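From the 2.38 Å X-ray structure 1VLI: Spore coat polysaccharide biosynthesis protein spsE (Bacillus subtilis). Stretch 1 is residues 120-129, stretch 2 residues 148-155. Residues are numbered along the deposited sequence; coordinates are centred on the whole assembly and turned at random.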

ATOM      1  N   THR A 120      -2.160  -6.618  -2.198  1.00 54.81           N
ATOM      2  CA  THR A 120      -1.723  -5.965  -0.964  1.00 56.74           C
ATOM      3  C   THR A 120      -1.870  -6.892   0.228  1.00 56.64           C
ATOM      4  O   THR A 120      -2.893  -7.581   0.363  1.00 56.02           O
ATOM      5  N   VAL A 121      -0.865  -6.887   1.103  1.00 57.02           N
ATOM      6  CA  VAL A 121      -0.960  -7.610   2.373  1.00 58.55           C
ATOM      7  C   VAL A 121      -1.029  -6.671   3.574  1.00 58.90           C
ATOM      8  O   VAL A 121      -0.486  -5.564   3.540  1.00 56.46           O
ATOM      9  N   CYS A 122      -1.710  -7.116   4.625  1.00 60.48           N
ATOM     10  CA  CYS A 122      -1.859  -6.313   5.841  1.00 63.64           C
ATOM     11  C   CYS A 122      -1.551  -7.033   7.164  1.00 64.38           C
ATOM     12  O   CYS A 122      -1.759  -6.454   8.224  1.00 62.83           O
ATOM     13  N   ASP A 123      -1.141  -8.301   7.104  1.00 63.93           N
ATOM     14  CA  ASP A 123      -0.665  -9.020   8.271  1.00 63.00           C
ATOM     15  C   ASP A 123       0.114 -10.263   7.873  1.00 65.10           C
ATOM     16  O   ASP A 123       0.241 -10.581   6.681  1.00 64.86           O
ATOM     17  N   GLU A 124       0.639 -10.956   8.878  1.00 63.22           N
ATOM     18  CA  GLU A 124       1.420 -12.170   8.675  1.00 63.37           C
ATOM     19  C   GLU A 124       0.634 -13.222   7.851  1.00 62.87           C
ATOM     20  O   GLU A 124       1.171 -13.817   6.911  1.00 63.21           O
ATOM     21  N   GLY A 125      -0.650 -13.392   8.165  1.00 61.41           N
ATOM     22  CA  GLY A 125      -1.503 -14.384   7.520  1.00 58.63           C
ATOM     23  C   GLY A 125      -1.885 -14.098   6.074  1.00 60.16           C
ATOM     24  O   GLY A 125      -1.909 -15.015   5.233  1.00 63.00           O
ATOM     25  N   SER A 126      -2.225 -12.842   5.778  1.00 59.91           N
ATOM     26  CA  SER A 126      -2.448 -12.418   4.391  1.00 58.78           C
ATOM     27  C   SER A 126      -1.149 -12.565   3.594  1.00 58.82           C
ATOM     28  O   SER A 126      -1.156 -13.009   2.433  1.00 59.53           O
ATOM     29  N   ALA A 127      -0.030 -12.227   4.234  1.00 56.38           N
ATOM     30  CA  ALA A 127       1.282 -12.404   3.626  1.00 54.86           C
ATOM     31  C   ALA A 127       1.534 -13.873   3.208  1.00 52.03           C
ATOM     32  O   ALA A 127       2.066 -14.131   2.149  1.00 50.61           O
ATOM     33  N   ASP A 128       1.130 -14.812   4.038  1.00 53.09           N
ATOM     34  CA  ASP A 128       1.388 -16.210   3.778  1.00 55.38           C
ATOM     35  C   ASP A 128       0.540 -16.716   2.626  1.00 56.15           C
ATOM     36  O   ASP A 128       0.983 -17.543   1.835  1.00 61.18           O
ATOM     37  N   LEU A 129      -0.706 -16.264   2.589  1.00 54.17           N
ATOM     38  CA  LEU A 129      -1.617 -16.622   1.537  1.00 52.28           C
ATOM     39  C   LEU A 129      -1.104 -16.148   0.194  1.00 53.95           C
ATOM     40  O   LEU A 129      -1.000 -16.959  -0.737  1.00 54.67           O
ATOM     41  N   LEU A 148       5.669  -2.506  11.784  1.00 55.17           N
ATOM     42  CA  LEU A 148       7.060  -2.915  11.697  1.00 54.19           C
ATOM     43  C   LEU A 148       7.246  -4.434  11.765  1.00 54.58           C
ATOM     44  O   LEU A 148       8.040  -4.973  10.998  1.00 55.73           O
ATOM     45  N   PRO A 149       6.535  -5.145  12.640  1.00 55.37           N
ATOM     46  CA  PRO A 149       6.611  -6.619  12.614  1.00 56.73           C
ATOM     47  C   PRO A 149       6.180  -7.189  11.250  1.00 58.73           C
ATOM     48  O   PRO A 149       6.833  -8.102  10.731  1.00 60.94           O
ATOM     49  N   LEU A 150       5.138  -6.614  10.647  1.00 57.23           N
ATOM     50  CA  LEU A 150       4.758  -6.994   9.294  1.00 55.41           C
ATOM     51  C   LEU A 150       5.838  -6.666   8.272  1.00 57.09           C
ATOM     52  O   LEU A 150       6.131  -7.494   7.404  1.00 63.83           O
ATOM     53  N   LEU A 151       6.441  -5.480   8.351  1.00 56.90           N
ATOM     54  CA  LEU A 151       7.450  -5.118   7.358  1.00 54.66           C
ATOM     55  C   LEU A 151       8.639  -6.071   7.433  1.00 54.72           C
ATOM     56  O   LEU A 151       9.221  -6.403   6.426  1.00 56.84           O
ATOM     57  N   LYS A 152       9.000  -6.483   8.645  1.00 57.96           N
ATOM     58  CA  LYS A 152      10.114  -7.386   8.907  1.00 59.68           C
ATOM     59  C   LYS A 152       9.779  -8.772   8.357  1.00 60.15           C
ATOM     60  O   LYS A 152      10.613  -9.448   7.767  1.00 63.10           O
ATOM     61  N   TYR A 153       8.540  -9.188   8.560  1.00 59.85           N
ATOM     62  CA  TYR A 153       8.108 -10.530   8.221  1.00 60.23           C
ATOM     63  C   TYR A 153       8.130 -10.720   6.718  1.00 61.17           C
ATOM     64  O   TYR A 153       8.654 -11.710   6.221  1.00 61.40           O
ATOM     65  N   VAL A 154       7.583  -9.749   5.998  1.00 61.80           N
ATOM     66  CA  VAL A 154       7.572  -9.806   4.559  1.00 60.14           C
ATOM     67  C   VAL A 154       8.974  -9.561   3.962  1.00 60.82           C
ATOM     68  O   VAL A 154       9.369 -10.225   3.002  1.00 60.65           O
ATOM     69  N   ALA A 155       9.727  -8.610   4.521  1.00 58.57           N
ATOM     70  CA  ALA A 155      11.087  -8.365   4.023  1.00 58.31           C
ATOM     71  C   ALA A 155      11.898  -9.679   3.906  1.00 59.07           C
ATOM     72  O   ALA A 155      12.696  -9.834   2.991  1.00 60.23           O
TER

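Two helices, 124-129 and 148-155, run in nearly the same direction, with 22° between their N-to-C axes and a closest axial approach of 10.2 Å. The register is set by two CA pairs: Asp123 CA lies 5.9 Å from Leu150 CA, and Ala127 CA lies 6.9 Å from Val154 CA. Together the stretches bury 378 Å², of which Tyr153, Leu150 and Glu124 supply the largest shares.

The apolar contacts centre on Leu150. Its CA-to-CB bond points sideways, but chi1 t (174°) and chi2 p (66°) bring the end of the side chain nearer to the first stretch. There it meets backbone rather than side chains: CD1 of Leu150 is 3.5 Å from Asp123 C and 3.9 Å from Glu124 N, while CD2 of Leu150 is 3.7 Å from Cys122 C. This fits the CB directions of Cys122 and Asp123, both away from the second helix, which leave their main chain open to the leucine methyls. One turn further on, Val154 (chi1 t) offers its CG2 to two residues whose CA-to-CB bonds point toward the second stretch: Ala127 CB at 4.0 Å from Val154 CG2, and Val121 CG2 (chi1 m) at 4.3 Å from the same methyl. The small alanine side chain also touches the tyrosine, with Ala127 CB 4.2 Å from Tyr153 CE1.

Tyr153, pointing toward the first stretch with chi1 t and chi2 -88°, combines aromatic and polar contacts. Glu124 (chi1 m, chi2 p) lays its aliphatic portion over one ring face. Glu124 CG is 3.8 Å from the Tyr153 ring centroid and only 17° off the ring normal, the geometry of a CH-pi contact. The glutamate carboxylate continues toward Pro149, with Glu124 OE2 4.0 Å from Pro149 CB.

The one hydrogen bond between the stretches is donated by Tyr153 OH to Asp128 OD1, 2.7 Å away. Asp128 CB points sideways, yet chi1 m (-75°) carries the carboxylate inward, so that OD1 meets the hydroxyl near the plane of the ring.

Polar groups within the first stretch organise the start of its helix. Asp123, at the N-cap with chi1 p, accepts from Ser126 N through OD1 at 2.9 Å and an N-H...acceptor angle of 165°. Ser126 (chi1 p) in turn accepts at OG from Cys122 N, 3.0 Å away with an angle of 152°. These bonds tie the loop to the first helical turn beside the backbone on which Leu150 packs.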

ATOM      1  CB  THR A 120      -2.619  -4.733  -0.728  1.00 55.38           C
ATOM      2  OG1 THR A 120      -2.588  -3.939  -1.907  1.00 56.04           O
ATOM      3  CG2 THR A 120      -2.060  -3.827   0.332  1.00 60.14           C
ATOM      4  CB  VAL A 121       0.154  -8.664   2.537  1.00 57.85           C
ATOM      5  CG1 VAL A 121       0.084  -9.631   1.393  1.00 57.42           C
ATOM      6  CG2 VAL A 121       1.507  -8.045   2.585  1.00 50.20           C
ATOM      7  CB  CYS A 122      -3.279  -5.741   5.915  1.00 65.65           C
ATOM      8  SG  CYS A 122      -4.552  -7.014   5.705  1.00 70.38           S
ATOM      9  CB  ASP A 123      -1.798  -9.377   9.236  1.00 63.62           C
ATOM     10  CG  ASP A 123      -3.046  -9.879   8.543  1.00 67.67           C
ATOM     11  OD1 ASP A 123      -2.971 -10.848   7.738  1.00 67.70           O
ATOM     12  OD2 ASP A 123      -4.171  -9.375   8.790  1.00 68.68           O
ATOM     13  CB  GLU A 124       1.905 -12.711  10.036  1.00 63.92           C
ATOM     14  CG  GLU A 124       2.985 -11.859  10.742  1.00 71.35           C
ATOM     15  CD  GLU A 124       2.504 -10.577  11.494  1.00 79.46           C
ATOM     16  OE1 GLU A 124       1.291 -10.216  11.468  1.00 72.58           O
ATOM     17  OE2 GLU A 124       3.366  -9.904  12.148  1.00 75.80           O
ATOM     18  CB  SER A 126      -2.986 -10.988   4.316  1.00 57.73           C
ATOM     19  OG  SER A 126      -2.180 -10.093   5.073  1.00 64.31           O
ATOM     20  CB  ALA A 127       2.381 -11.894   4.542  1.00 54.55           C
ATOM     21  CB  ASP A 128       1.023 -17.024   4.995  1.00 57.72           C
ATOM     22  CG  ASP A 128       2.025 -16.896   6.112  1.00 59.00           C
ATOM     23  OD1 ASP A 128       3.120 -16.342   5.895  1.00 69.81           O
ATOM     24  OD2 ASP A 128       1.802 -17.365   7.242  1.00 65.28           O
ATOM     25  CB  LEU A 129      -3.033 -16.136   1.864  1.00 54.92           C
ATOM     26  CG  LEU A 129      -3.697 -17.006   2.953  1.00 56.91           C
ATOM     27  CD1 LEU A 129      -5.013 -16.435   3.449  1.00 62.79           C
ATOM     28  CD2 LEU A 129      -3.888 -18.441   2.441  1.00 62.43           C
ATOM     29  CB  LEU A 148       7.924  -2.168  12.728  1.00 52.42           C
ATOM     30  CG  LEU A 148       7.918  -0.619  12.711  1.00 45.91           C
ATOM     31  CD1 LEU A 148       9.096  -0.160  13.526  1.00 52.25           C
ATOM     32  CD2 LEU A 148       7.982   0.040  11.290  1.00 44.97           C
ATOM     33  CB  PRO A 149       5.688  -7.040  13.761  1.00 55.09           C
ATOM     34  CG  PRO A 149       5.683  -5.799  14.706  1.00 55.41           C
ATOM     35  CD  PRO A 149       5.643  -4.671  13.720  1.00 56.76           C
ATOM     36  CB  LEU A 150       3.428  -6.367   8.876  1.00 51.77           C
ATOM     37  CG  LEU A 150       3.025  -6.604   7.408  1.00 60.57           C
ATOM     38  CD1 LEU A 150       2.733  -8.141   7.088  1.00 47.10           C
ATOM     39  CD2 LEU A 150       1.873  -5.721   6.997  1.00 55.41           C
ATOM     40  CB  LEU A 151       7.910  -3.647   7.506  1.00 52.07           C
ATOM     41  CG  LEU A 151       6.832  -2.577   7.321  1.00 59.20           C
ATOM     42  CD1 LEU A 151       7.390  -1.192   7.662  1.00 49.16           C
ATOM     43  CD2 LEU A 151       6.195  -2.576   5.905  1.00 57.42           C
ATOM     44  CB  LYS A 152      10.304  -7.448  10.419  1.00 57.73           C
ATOM     45  CG  LYS A 152      11.647  -7.929  10.918  1.00 65.13           C
ATOM     46  CD  LYS A 152      11.599  -8.161  12.441  1.00 67.00           C
ATOM     47  CE  LYS A 152      12.997  -8.367  13.064  1.00 87.32           C
ATOM     48  NZ  LYS A 152      13.254  -7.504  14.280  1.00 88.96           N
ATOM     49  CB  TYR A 153       6.696 -10.728   8.731  1.00 58.59           C
ATOM     50  CG  TYR A 153       6.152 -12.110   8.587  1.00 58.82           C
ATOM     51  CD1 TYR A 153       5.504 -12.504   7.417  1.00 58.58           C
ATOM     52  CD2 TYR A 153       6.239 -13.013   9.623  1.00 59.75           C
ATOM     53  CE1 TYR A 153       4.970 -13.753   7.280  1.00 52.35           C
ATOM     54  CE2 TYR A 153       5.707 -14.279   9.499  1.00 66.69           C
ATOM     55  CZ  TYR A 153       5.070 -14.650   8.322  1.00 66.85           C
ATOM     56  OH  TYR A 153       4.520 -15.917   8.204  1.00 62.29           O
ATOM     57  CB  VAL A 154       6.556  -8.818   3.990  1.00 60.97           C
ATOM     58  CG1 VAL A 154       6.519  -8.942   2.497  1.00 60.47           C
ATOM     59  CG2 VAL A 154       5.180  -9.096   4.553  1.00 58.36           C
ATOM     60  CB  ALA A 155      11.806  -7.375   4.890  1.00 52.36           C
TER